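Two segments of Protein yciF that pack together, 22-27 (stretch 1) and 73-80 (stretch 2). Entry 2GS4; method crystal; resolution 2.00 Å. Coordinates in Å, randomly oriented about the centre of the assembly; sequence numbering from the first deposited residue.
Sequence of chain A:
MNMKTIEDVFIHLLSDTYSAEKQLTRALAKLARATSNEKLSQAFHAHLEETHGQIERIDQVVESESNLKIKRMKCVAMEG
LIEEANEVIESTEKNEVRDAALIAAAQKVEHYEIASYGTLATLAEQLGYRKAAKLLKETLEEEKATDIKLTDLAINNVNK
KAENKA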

# COMPACT_ATOMS: atom_id res chain seq x y z
N LYS A 22 -7.73 -7.01 9.50
CA LYS A 22 -9.05 -7.62 9.36
C LYS A 22 -9.06 -8.46 8.07
O LYS A 22 -9.44 -9.62 8.06
CB LYS A 22 -10.11 -6.53 9.26
CG LYS A 22 -11.40 -6.81 9.99
CD LYS A 22 -11.28 -6.52 11.48
CE LYS A 22 -12.55 -6.96 12.20
NZ LYS A 22 -12.35 -7.04 13.67
N GLN A 23 -8.65 -7.83 6.97
CA GLN A 23 -8.60 -8.50 5.68
C GLN A 23 -7.55 -9.60 5.74
O GLN A 23 -7.76 -10.69 5.20
CB GLN A 23 -8.23 -7.51 4.57
CG GLN A 23 -9.13 -6.29 4.48
CD GLN A 23 -8.70 -5.34 3.37
OE1 GLN A 23 -8.51 -5.76 2.23
NE2 GLN A 23 -8.53 -4.08 3.71
N LEU A 24 -6.43 -9.32 6.39
CA LEU A 24 -5.38 -10.33 6.46
C LEU A 24 -5.88 -11.64 7.09
O LEU A 24 -5.51 -12.72 6.63
CB LEU A 24 -4.15 -9.79 7.19
CG LEU A 24 -2.80 -10.44 6.82
CD1 LEU A 24 -2.64 -10.54 5.30
CD2 LEU A 24 -1.66 -9.63 7.41
N THR A 25 -6.73 -11.56 8.12
CA THR A 25 -7.25 -12.78 8.78
C THR A 25 -7.86 -13.76 7.78
O THR A 25 -7.54 -14.96 7.81
CB THR A 25 -8.32 -12.47 9.86
OG1 THR A 25 -9.42 -11.77 9.27
CG2 THR A 25 -7.73 -11.63 11.00
N ARG A 26 -8.73 -13.27 6.90
CA ARG A 26 -9.35 -14.12 5.89
C ARG A 26 -8.27 -14.66 4.94
O ARG A 26 -8.20 -15.86 4.68
CB ARG A 26 -10.40 -13.34 5.07
CG ARG A 26 -11.73 -13.04 5.77
CD ARG A 26 -11.86 -11.57 6.22
NE ARG A 26 -12.01 -10.61 5.12
CZ ARG A 26 -12.30 -9.32 5.29
NH1 ARG A 26 -12.47 -8.83 6.51
NH2 ARG A 26 -12.41 -8.52 4.24
N ALA A 27 -7.43 -13.76 4.43
CA ALA A 27 -6.39 -14.15 3.49
C ALA A 27 -5.45 -15.24 4.00
O ALA A 27 -5.10 -16.16 3.27
CB ALA A 27 -5.58 -12.93 3.08
N MSE A 73 -13.22 1.98 7.37
CA MSE A 73 -12.70 2.17 6.02
C MSE A 73 -12.10 0.87 5.50
O MSE A 73 -11.84 -0.05 6.27
CB MSE A 73 -11.63 3.28 6.00
CG MSE A 73 -10.46 3.06 6.97
SE MSE A 73 -9.00 4.36 6.86
CE MSE A 73 -9.77 5.79 7.91
N LYS A 74 -11.92 0.78 4.19
CA LYS A 74 -11.33 -0.41 3.59
C LYS A 74 -9.93 -0.00 3.11
O LYS A 74 -9.79 0.94 2.34
CB LYS A 74 -12.17 -0.88 2.39
CG LYS A 74 -11.77 -2.27 1.85
CD LYS A 74 -12.69 -3.36 2.39
CE LYS A 74 -12.24 -4.75 1.95
NZ LYS A 74 -12.03 -4.86 0.48
N CYS A 75 -8.92 -0.71 3.58
CA CYS A 75 -7.54 -0.44 3.20
C CYS A 75 -7.32 -1.03 1.81
O CYS A 75 -7.19 -2.25 1.65
CB CYS A 75 -6.57 -1.05 4.22
SG CYS A 75 -4.81 -0.88 3.81
N VAL A 76 -7.27 -0.16 0.81
CA VAL A 76 -7.09 -0.55 -0.58
C VAL A 76 -5.73 -1.18 -0.85
O VAL A 76 -5.60 -2.08 -1.69
CB VAL A 76 -7.33 0.68 -1.49
CG1 VAL A 76 -6.92 0.39 -2.92
CG2 VAL A 76 -8.81 1.05 -1.44
N ALA A 77 -4.70 -0.73 -0.13
CA ALA A 77 -3.37 -1.28 -0.30
C ALA A 77 -3.37 -2.77 0.07
O ALA A 77 -2.91 -3.60 -0.70
CB ALA A 77 -2.37 -0.52 0.57
N MSE A 78 -3.88 -3.11 1.25
CA MSE A 78 -3.89 -4.52 1.65
C MSE A 78 -4.74 -5.36 0.71
O MSE A 78 -4.40 -6.51 0.42
CB MSE A 78 -4.41 -4.70 3.07
CG MSE A 78 -4.42 -6.17 3.50
SE MSE A 78 -2.67 -6.98 3.42
CE MSE A 78 -1.98 -6.26 5.08
N GLU A 79 -5.85 -4.80 0.26
CA GLU A 79 -6.76 -5.48 -0.65
C GLU A 79 -5.98 -5.90 -1.90
O GLU A 79 -6.11 -7.04 -2.37
CB GLU A 79 -7.92 -4.52 -1.00
CG GLU A 79 -8.99 -5.04 -1.93
CD GLU A 79 -10.04 -3.96 -2.21
OE1 GLU A 79 -11.18 -4.08 -1.72
OE2 GLU A 79 -9.72 -2.98 -2.92
N GLY A 80 -5.16 -5.00 -2.42
CA GLY A 80 -4.37 -5.32 -3.60
C GLY A 80 -3.33 -6.40 -3.32
O GLY A 80 -3.13 -7.30 -4.14

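Residues 22-27 lie within a helix, while 73-80 pass from an extended lead-in into a helix that starts at V76. The two helix axes run nearly parallel, at 13° between their N-to-C directions, and approach to 10.0 Å. The contact is modest, burying 270 Å² in total, and the backbones come nearest where Q23 CA lies 7.3 Å from E79 CA.

Q23 dominates, with 102 Å² covered. Its CA-to-CB bond points toward the second stretch, and chi1 near -55° (m) with chi2 at 179° (t) extends the amide to the start of the opposing helix. There Q23 NE2 donates to C75 O at 3.1 Å, with an N-H...acceptor angle of 166°, close to linear. The same carbonyl accepts from the backbone, E79 N to C75 O at 3.2 Å, so the glutamine joins an acceptor already engaged in the first turn. The other end of the amide makes no matching bond: Q23 OE1 is 3.4 Å from E79 N, but the angle is poor, as expected for an N-H committed to its own helix. The turn is further fixed by C75, the N-cap residue, whose SG accepts from M78 N at 3.5 Å and 167°.

M78, a selenomethionine with 64 Å² covered, supplies the apolar part. Its CA-to-CB bond also points toward stretch 1; its SE lies 4.0 Å from L24 CD1, a van der Waals contact between buried side chains, while its CG packs 4.2 Å from Q23 CB. L24 contributes 38 Å² although its CA-to-CB bond points sideways.

K74 covers the exposed margin with its aliphatic portion: its CE sits 3.9 Å from Q23 CD and 4.4 Å from R26 NH2, at the guanidinium edge. Its charge is answered within its own stretch, where K74 NZ forms a 2.5 Å salt bridge with E79 OE1.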